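Local coordinates for enterobactin synthetase component F-related protein (Vibrio cholerae serotype O1, PDB 4OXI) that is an adenylation domain that binds glycyl-adenosine-5'-phosphate and probably activates glycine with ATP for the lipopolysaccharide modification behind antimicrobial peptide resistance, at residues V487-W501 with S510-W522. Residues are numbered along the deposited sequence; the frame is centred on the assembly and turned at random.
Sequences VRRVTQAHSVAIVPW and SGTVAFVDTHTQW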
ATOM      1  N   VAL A 487     -15.623 -17.660   7.766  1.00 34.26           N
ATOM      2  CA  VAL A 487     -16.120 -18.192   9.035  1.00 34.87           C
ATOM      3  C   VAL A 487     -17.368 -19.063   8.816  1.00 34.34           C
ATOM      4  O   VAL A 487     -17.507 -20.111   9.446  1.00 35.04           O
ATOM      5  CB  VAL A 487     -16.365 -17.067  10.075  1.00 34.33           C
ATOM      6  CG1 VAL A 487     -17.146 -17.586  11.267  1.00 31.37           C
ATOM      7  CG2 VAL A 487     -15.035 -16.454  10.527  1.00 31.30           C
ATOM      8  N   ARG A 488     -18.251 -18.639   7.907  1.00 31.40           N
ATOM      9  CA  ARG A 488     -19.418 -19.440   7.518  1.00 37.13           C
ATOM     10  C   ARG A 488     -19.033 -20.819   6.989  1.00 41.81           C
ATOM     11  O   ARG A 488     -19.630 -21.823   7.386  1.00 42.55           O
ATOM     12  CB  ARG A 488     -20.271 -18.725   6.463  1.00 32.17           C
ATOM     13  CG  ARG A 488     -21.341 -17.828   7.041  1.00 34.70           C
ATOM     14  CD  ARG A 488     -22.238 -17.211   5.959  1.00 35.47           C
ATOM     15  NE  ARG A 488     -23.005 -16.120   6.548  1.00 35.18           N
ATOM     16  CZ  ARG A 488     -24.140 -16.286   7.223  1.00 41.73           C
ATOM     17  NH1 ARG A 488     -24.665 -17.502   7.362  1.00 33.76           N
ATOM     18  NH2 ARG A 488     -24.760 -15.234   7.756  1.00 38.17           N
ATOM     19  N   ARG A 489     -18.060 -20.856   6.079  1.00 34.78           N
ATOM     20  CA  ARG A 489     -17.555 -22.110   5.517  1.00 41.51           C
ATOM     21  C   ARG A 489     -17.029 -23.038   6.604  1.00 43.40           C
ATOM     22  O   ARG A 489     -17.371 -24.217   6.651  1.00 43.79           O
ATOM     23  CB  ARG A 489     -16.402 -21.841   4.546  1.00 43.72           C
ATOM     24  CG  ARG A 489     -16.799 -21.635   3.097  1.00 53.96           C
ATOM     25  CD  ARG A 489     -15.669 -22.092   2.162  1.00 56.52           C
ATOM     26  NE  ARG A 489     -14.363 -21.556   2.552  1.00 53.82           N
ATOM     27  CZ  ARG A 489     -13.865 -20.397   2.119  1.00 51.40           C
ATOM     28  NH1 ARG A 489     -12.668 -19.994   2.524  1.00 49.28           N
ATOM     29  NH2 ARG A 489     -14.554 -19.639   1.276  1.00 48.10           N
ATOM     30  N   VAL A 490     -16.179 -22.486   7.466  1.00 39.04           N
ATOM     31  CA  VAL A 490     -15.464 -23.258   8.467  1.00 37.97           C
ATOM     32  C   VAL A 490     -16.391 -23.736   9.596  1.00 40.05           C
ATOM     33  O   VAL A 490     -16.253 -24.851  10.089  1.00 43.44           O
ATOM     34  CB  VAL A 490     -14.282 -22.438   9.028  1.00 39.46           C
ATOM     35  CG1 VAL A 490     -13.672 -23.119  10.222  1.00 40.59           C
ATOM     36  CG2 VAL A 490     -13.225 -22.204   7.944  1.00 34.70           C
ATOM     37  N   THR A 491     -17.347 -22.906   9.995  1.00 37.01           N
ATOM     38  CA  THR A 491     -18.246 -23.293  11.072  1.00 38.01           C
ATOM     39  C   THR A 491     -19.524 -23.980  10.611  1.00 38.17           C
ATOM     40  O   THR A 491     -20.163 -24.672  11.401  1.00 42.04           O
ATOM     41  CB  THR A 491     -18.631 -22.095  11.949  1.00 38.36           C
ATOM     42  OG1 THR A 491     -19.465 -21.200  11.202  1.00 30.84           O
ATOM     43  CG2 THR A 491     -17.372 -21.375  12.428  1.00 32.76           C
ATOM     44  N   GLN A 492     -19.903 -23.779   9.350  1.00 37.38           N
ATOM     45  CA  GLN A 492     -21.174 -24.289   8.824  1.00 39.89           C
ATOM     46  C   GLN A 492     -22.369 -23.707   9.576  1.00 42.47           C
ATOM     47  O   GLN A 492     -23.482 -24.232   9.488  1.00 43.23           O
ATOM     48  CB  GLN A 492     -21.226 -25.831   8.840  1.00 47.44           C
ATOM     49  CG  GLN A 492     -20.298 -26.513   7.827  1.00 44.94           C
ATOM     50  CD  GLN A 492     -20.574 -26.071   6.402  1.00 50.76           C
ATOM     51  OE1 GLN A 492     -21.685 -26.240   5.890  1.00 50.95           O
ATOM     52  NE2 GLN A 492     -19.565 -25.488   5.756  1.00 46.47           N
ATOM     53  N   ALA A 493     -22.135 -22.617  10.306  1.00 37.61           N
ATOM     54  CA  ALA A 493     -23.195 -21.921  11.031  1.00 39.87           C
ATOM     55  C   ALA A 493     -24.242 -21.303  10.100  1.00 41.83           C
ATOM     56  O   ALA A 493     -23.939 -20.909   8.976  1.00 40.70           O
ATOM     57  CB  ALA A 493     -22.599 -20.842  11.938  1.00 35.45           C
ATOM     58  N   HIS A 494     -25.472 -21.201  10.587  1.00 39.60           N
ATOM     59  CA  HIS A 494     -26.551 -20.586   9.829  1.00 40.48           C
ATOM     60  C   HIS A 494     -26.429 -19.071   9.879  1.00 45.00           C
ATOM     61  O   HIS A 494     -26.704 -18.368   8.905  1.00 44.34           O
ATOM     62  CB  HIS A 494     -27.904 -20.996  10.412  1.00 44.04           C
ATOM     63  CG  HIS A 494     -29.071 -20.409   9.683  1.00 58.12           C
ATOM     64  ND1 HIS A 494     -29.681 -19.233  10.069  1.00 60.73           N
ATOM     65  CD2 HIS A 494     -29.728 -20.825   8.572  1.00 63.41           C
ATOM     66  CE1 HIS A 494     -30.667 -18.953   9.234  1.00 62.90           C
ATOM     67  NE2 HIS A 494     -30.717 -19.903   8.315  1.00 67.66           N
ATOM     68  N   SER A 495     -26.016 -18.573  11.036  1.00 40.07           N
ATOM     69  CA  SER A 495     -25.949 -17.145  11.280  1.00 38.89           C
ATOM     70  C   SER A 495     -24.552 -16.761  11.796  1.00 37.91           C
ATOM     71  O   SER A 495     -23.999 -17.428  12.682  1.00 33.69           O
ATOM     72  CB  SER A 495     -27.046 -16.765  12.277  1.00 33.32           C
ATOM     73  OG  SER A 495     -26.936 -15.408  12.661  1.00 47.62           O
ATOM     74  N   VAL A 496     -23.971 -15.708  11.218  1.00 36.96           N
ATOM     75  CA  VAL A 496     -22.604 -15.280  11.543  1.00 32.27           C
ATOM     76  C   VAL A 496     -22.482 -13.764  11.425  1.00 37.14           C
ATOM     77  O   VAL A 496     -22.941 -13.186  10.442  1.00 35.87           O
ATOM     78  CB  VAL A 496     -21.564 -15.874  10.568  1.00 30.79           C
ATOM     79  CG1 VAL A 496     -20.200 -15.253  10.803  1.00 32.41           C
ATOM     80  CG2 VAL A 496     -21.473 -17.375  10.682  1.00 32.51           C
ATOM     81  N   ALA A 497     -21.869 -13.123  12.418  1.00 31.62           N
ATOM     82  CA  ALA A 497     -21.543 -11.698  12.328  1.00 28.99           C
ATOM     83  C   ALA A 497     -20.071 -11.466  12.667  1.00 34.80           C
ATOM     84  O   ALA A 497     -19.551 -12.060  13.627  1.00 36.13           O
ATOM     85  CB  ALA A 497     -22.427 -10.882  13.255  1.00 28.61           C
ATOM     86  N   ILE A 498     -19.394 -10.625  11.885  1.00 28.54           N
ATOM     87  CA  ILE A 498     -18.002 -10.283  12.169  1.00 26.95           C
ATOM     88  C   ILE A 498     -17.970  -8.832  12.634  1.00 28.53           C
ATOM     89  O   ILE A 498     -18.498  -7.954  11.963  1.00 29.73           O
ATOM     90  CB  ILE A 498     -17.094 -10.469  10.941  1.00 26.49           C
ATOM     91  CG1 ILE A 498     -17.272 -11.859  10.344  1.00 25.77           C
ATOM     92  CG2 ILE A 498     -15.633 -10.230  11.305  1.00 26.27           C
ATOM     93  CD1 ILE A 498     -16.746 -13.019  11.226  1.00 26.53           C
ATOM     94  N   VAL A 499     -17.370  -8.584  13.794  1.00 28.61           N
ATOM     95  CA  VAL A 499     -17.406  -7.260  14.396  1.00 29.88           C
ATOM     96  C   VAL A 499     -15.993  -6.756  14.643  1.00 29.99           C
ATOM     97  O   VAL A 499     -15.179  -7.470  15.230  1.00 32.67           O
ATOM     98  CB  VAL A 499     -18.145  -7.289  15.744  1.00 31.38           C
ATOM     99  CG1 VAL A 499     -18.138  -5.919  16.370  1.00 31.56           C
ATOM    100  CG2 VAL A 499     -19.569  -7.771  15.552  1.00 33.29           C
ATOM    101  N   PRO A 500     -15.688  -5.532  14.175  1.00 30.08           N
ATOM    102  CA  PRO A 500     -14.406  -4.902  14.517  1.00 30.41           C
ATOM    103  C   PRO A 500     -14.356  -4.658  16.017  1.00 28.03           C
ATOM    104  O   PRO A 500     -15.250  -3.987  16.545  1.00 32.82           O
ATOM    105  CB  PRO A 500     -14.464  -3.559  13.783  1.00 25.18           C
ATOM    106  CG  PRO A 500     -15.458  -3.781  12.665  1.00 34.09           C
ATOM    107  CD  PRO A 500     -16.489  -4.702  13.258  1.00 28.32           C
ATOM    108  N   TRP A 501     -13.331  -5.186  16.677  1.00 29.25           N
ATOM    109  CA  TRP A 501     -13.197  -5.095  18.131  1.00 32.56           C
ATOM    110  C   TRP A 501     -11.844  -5.660  18.552  1.00 32.22           C
ATOM    111  O   TRP A 501     -11.422  -6.690  18.029  1.00 33.82           O
ATOM    112  CB  TRP A 501     -14.305  -5.898  18.821  1.00 34.75           C
ATOM    113  CG  TRP A 501     -14.347  -5.629  20.277  1.00 35.90           C
ATOM    114  CD1 TRP A 501     -13.735  -6.347  21.275  1.00 33.06           C
ATOM    115  CD2 TRP A 501     -15.006  -4.530  20.913  1.00 33.17           C
ATOM    116  NE1 TRP A 501     -13.982  -5.753  22.493  1.00 37.49           N
ATOM    117  CE2 TRP A 501     -14.760  -4.636  22.296  1.00 36.29           C
ATOM    118  CE3 TRP A 501     -15.775  -3.459  20.443  1.00 36.24           C
ATOM    119  CZ2 TRP A 501     -15.270  -3.715  23.216  1.00 38.16           C
ATOM    120  CZ3 TRP A 501     -16.279  -2.543  21.357  1.00 38.10           C
ATOM    121  CH2 TRP A 501     -16.025  -2.677  22.726  1.00 37.04           C
ATOM    122  N   SER A 510      -8.361  -2.868  16.235  1.00 31.34           N
ATOM    123  CA  SER A 510      -7.108  -3.617  16.166  1.00 29.31           C
ATOM    124  C   SER A 510      -7.333  -5.090  15.827  1.00 28.54           C
ATOM    125  O   SER A 510      -6.369  -5.840  15.628  1.00 29.47           O
ATOM    126  CB  SER A 510      -6.337  -3.498  17.488  1.00 28.89           C
ATOM    127  OG  SER A 510      -7.159  -3.849  18.595  1.00 36.48           O
ATOM    128  N   GLY A 511      -8.598  -5.504  15.768  1.00 31.22           N
ATOM    129  CA  GLY A 511      -8.936  -6.904  15.533  1.00 31.10           C
ATOM    130  C   GLY A 511     -10.408  -7.097  15.208  1.00 32.99           C
ATOM    131  O   GLY A 511     -11.165  -6.117  15.096  1.00 32.80           O
ATOM    132  N   THR A 512     -10.815  -8.357  15.043  1.00 30.45           N
ATOM    133  CA  THR A 512     -12.227  -8.706  14.842  1.00 31.94           C
ATOM    134  C   THR A 512     -12.666  -9.756  15.860  1.00 34.11           C
ATOM    135  O   THR A 512     -11.836 -10.481  16.411  1.00 33.33           O
ATOM    136  CB  THR A 512     -12.498  -9.293  13.428  1.00 30.33           C
ATOM    137  OG1 THR A 512     -11.737 -10.500  13.245  1.00 29.72           O
ATOM    138  CG2 THR A 512     -12.144  -8.279  12.337  1.00 31.77           C
ATOM    139  N   VAL A 513     -13.969  -9.842  16.104  1.00 31.50           N
ATOM    140  CA  VAL A 513     -14.512 -10.971  16.849  1.00 34.10           C
ATOM    141  C   VAL A 513     -15.663 -11.595  16.062  1.00 34.56           C
ATOM    142  O   VAL A 513     -16.320 -10.922  15.255  1.00 33.45           O
ATOM    143  CB  VAL A 513     -14.979 -10.593  18.290  1.00 33.51           C
ATOM    144  CG1 VAL A 513     -13.860  -9.933  19.071  1.00 33.45           C
ATOM    145  CG2 VAL A 513     -16.175  -9.698  18.241  1.00 35.60           C
ATOM    146  N   ALA A 514     -15.902 -12.885  16.283  1.00 32.42           N
ATOM    147  CA  ALA A 514     -16.957 -13.575  15.555  1.00 30.43           C
ATOM    148  C   ALA A 514     -18.119 -13.975  16.473  1.00 35.44           C
ATOM    149  O   ALA A 514     -17.896 -14.438  17.593  1.00 37.18           O
ATOM    150  CB  ALA A 514     -16.384 -14.785  14.836  1.00 27.01           C
ATOM    151  N   PHE A 515     -19.348 -13.769  16.000  1.00 30.55           N
ATOM    152  CA  PHE A 515     -20.547 -14.309  16.640  1.00 30.69           C
ATOM    153  C   PHE A 515     -21.153 -15.367  15.740  1.00 31.23           C
ATOM    154  O   PHE A 515     -21.388 -15.121  14.554  1.00 35.05           O
ATOM    155  CB  PHE A 515     -21.593 -13.219  16.878  1.00 30.95           C
ATOM    156  CG  PHE A 515     -21.177 -12.191  17.884  1.00 34.05           C
ATOM    157  CD1 PHE A 515     -21.549 -12.319  19.216  1.00 31.35           C
ATOM    158  CD2 PHE A 515     -20.408 -11.096  17.505  1.00 37.84           C
ATOM    159  CE1 PHE A 515     -21.170 -11.378  20.155  1.00 34.60           C
ATOM    160  CE2 PHE A 515     -20.019 -10.140  18.445  1.00 37.76           C
ATOM    161  CZ  PHE A 515     -20.406 -10.285  19.773  1.00 39.81           C
ATOM    162  N   VAL A 516     -21.386 -16.551  16.290  1.00 31.91           N
ATOM    163  CA  VAL A 516     -22.060 -17.607  15.544  1.00 33.38           C
ATOM    164  C   VAL A 516     -23.316 -18.016  16.304  1.00 33.24           C
ATOM    165  O   VAL A 516     -23.454 -17.725  17.491  1.00 30.88           O
ATOM    166  CB  VAL A 516     -21.153 -18.819  15.345  1.00 36.44           C
ATOM    167  CG1 VAL A 516     -19.887 -18.407  14.589  1.00 33.69           C
ATOM    168  CG2 VAL A 516     -20.797 -19.444  16.699  1.00 37.97           C
ATOM    169  N   ASP A 517     -24.245 -18.665  15.622  1.00 31.12           N
ATOM    170  CA  ASP A 517     -25.469 -19.077  16.289  1.00 35.84           C
ATOM    171  C   ASP A 517     -25.196 -20.206  17.293  1.00 36.35           C
ATOM    172  O   ASP A 517     -24.079 -20.743  17.361  1.00 33.55           O
ATOM    173  CB  ASP A 517     -26.520 -19.488  15.256  1.00 37.85           C
ATOM    174  CG  ASP A 517     -26.072 -20.653  14.404  1.00 37.20           C
ATOM    175  OD1 ASP A 517     -25.753 -21.721  14.972  1.00 35.73           O
ATOM    176  OD2 ASP A 517     -26.039 -20.504  13.163  1.00 41.93           O
ATOM    177  N   THR A 518     -26.220 -20.561  18.064  1.00 37.35           N
ATOM    178  CA  THR A 518     -26.093 -21.548  19.136  1.00 34.01           C
ATOM    179  C   THR A 518     -26.391 -22.977  18.669  1.00 34.87           C
ATOM    180  O   THR A 518     -26.383 -23.907  19.481  1.00 36.90           O
ATOM    181  CB  THR A 518     -27.036 -21.203  20.302  1.00 33.68           C
ATOM    182  OG1 THR A 518     -28.343 -20.922  19.779  1.00 32.55           O
ATOM    183  CG2 THR A 518     -26.534 -19.980  21.064  1.00 31.03           C
ATOM    184  N   HIS A 519     -26.637 -23.158  17.373  1.00 30.75           N
ATOM    185  CA  HIS A 519     -27.005 -24.476  16.843  1.00 34.14           C
ATOM    186  C   HIS A 519     -25.843 -25.229  16.226  1.00 38.65           C
ATOM    187  O   HIS A 519     -25.982 -26.388  15.844  1.00 42.14           O
ATOM    188  CB  HIS A 519     -28.100 -24.341  15.789  1.00 31.10           C
ATOM    189  CG  HIS A 519     -29.276 -23.562  16.265  1.00 39.23           C
ATOM    190  ND1 HIS A 519     -29.621 -22.337  15.732  1.00 40.62           N
ATOM    191  CD2 HIS A 519     -30.166 -23.810  17.257  1.00 37.35           C
ATOM    192  CE1 HIS A 519     -30.689 -21.875  16.362  1.00 39.67           C
ATOM    193  NE2 HIS A 519     -31.037 -22.747  17.291  1.00 41.16           N
ATOM    194  N   THR A 520     -24.700 -24.568  16.103  1.00 39.13           N
ATOM    195  CA  THR A 520     -23.567 -25.191  15.452  1.00 39.99           C
ATOM    196  C   THR A 520     -22.672 -25.805  16.520  1.00 41.21           C
ATOM    197  O   THR A 520     -22.528 -25.246  17.611  1.00 43.44           O
ATOM    198  CB  THR A 520     -22.804 -24.180  14.553  1.00 46.84           C
ATOM    199  OG1 THR A 520     -21.853 -24.875  13.734  1.00 53.87           O
ATOM    200  CG2 THR A 520     -22.093 -23.135  15.395  1.00 44.06           C
ATOM    201  N   GLN A 521     -22.104 -26.972  16.228  1.00 38.19           N
ATOM    202  CA  GLN A 521     -21.271 -27.654  17.210  1.00 42.51           C
ATOM    203  C   GLN A 521     -20.064 -26.806  17.589  1.00 40.67           C
ATOM    204  O   GLN A 521     -19.283 -26.417  16.731  1.00 44.37           O
ATOM    205  CB  GLN A 521     -20.803 -29.010  16.689  1.00 45.73           C
ATOM    206  CG  GLN A 521     -20.089 -29.818  17.765  1.00 49.67           C
ATOM    207  CD  GLN A 521     -19.365 -31.025  17.210  1.00 59.77           C
ATOM    208  OE1 GLN A 521     -19.592 -31.430  16.063  1.00 63.14           O
ATOM    209  NE2 GLN A 521     -18.481 -31.610  18.021  1.00 55.05           N
ATOM    210  N   TRP A 522     -19.913 -26.522  18.875  1.00 38.19           N
ATOM    211  CA  TRP A 522     -18.869 -25.608  19.330  1.00 39.39           C
ATOM    212  C   TRP A 522     -17.476 -26.242  19.226  1.00 42.74           C
ATOM    213  O   TRP A 522     -17.094 -27.051  20.067  1.00 40.17           O
ATOM    214  CB  TRP A 522     -19.176 -25.182  20.761  1.00 35.45           C
ATOM    215  CG  TRP A 522     -18.276 -24.141  21.341  1.00 37.35           C
ATOM    216  CD1 TRP A 522     -17.297 -24.328  22.282  1.00 35.46           C
ATOM    217  CD2 TRP A 522     -18.299 -22.738  21.061  1.00 37.74           C
ATOM    218  NE1 TRP A 522     -16.702 -23.125  22.594  1.00 33.34           N
ATOM    219  CE2 TRP A 522     -17.297 -22.135  21.853  1.00 36.73           C
ATOM    220  CE3 TRP A 522     -19.061 -21.932  20.204  1.00 39.10           C
ATOM    221  CZ2 TRP A 522     -17.043 -20.761  21.816  1.00 38.18           C
ATOM    222  CZ3 TRP A 522     -18.805 -20.568  20.168  1.00 38.76           C
ATOM    223  CH2 TRP A 522     -17.806 -19.997  20.969  1.00 35.96           C
TER
HETATM  224  O   HOH W   1     -10.329  -8.831  18.369  1.00 39.17           O
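The antiparallel hairpin of strands 496-500 and 512-516 is joined here to the end of helix 480-491. Ala497 and Phe515 form one hydrogen-bonded pair, and Val499 and Val513 the next. Phe515 N gives a nearly straight bond to Ala497 O (2.9 Å, 175°). Just past strand 496-500 and just before 512-516, Trp501 N hydrogen-bonds Gly511 O, coming from above its carbonyl plane.

At the other end, the Asp517 carboxylate meets the turn that follows the helix. Its CG lies between the backbone N and the carbonyl carbon (chi1 61°), which brings OD2 to two successive amides. Ser495 N bonds the anti lone pair of Asp517 OD2 at 2.9 Å, while His494 N gives the same oxygen a weak, bent bond. Asp517 OD1 accepts from His519 N in an Asx turn. Bonds to both oxygens restrain the rotation of the carboxylate. Thr520 OG1 bonds Thr491 O at 2.9 Å and ties the second segment to the helix end.

Side chains pack on both faces of the hairpin. On one, Val499 CG2 meets the edge of the Phe515 ring, 3.8 Å from CE2, and Val513 CG2 rests against Val499 CB. Helix 560-568 packs on this face through Leu563 and Leu567. On the other, Ile498 CD1 lies 4.0 Å from Ala514 CB, and Ile498 CG2 touches Thr512 CB. Val516 CG1 faces Val487 CG1 of the helix at 4.4 Å.

Strand 543-546 runs parallel to 512-516 and completes a three-stranded sheet with helices packed on it, as in the small C-terminal subdomain of adenylate-forming enzymes.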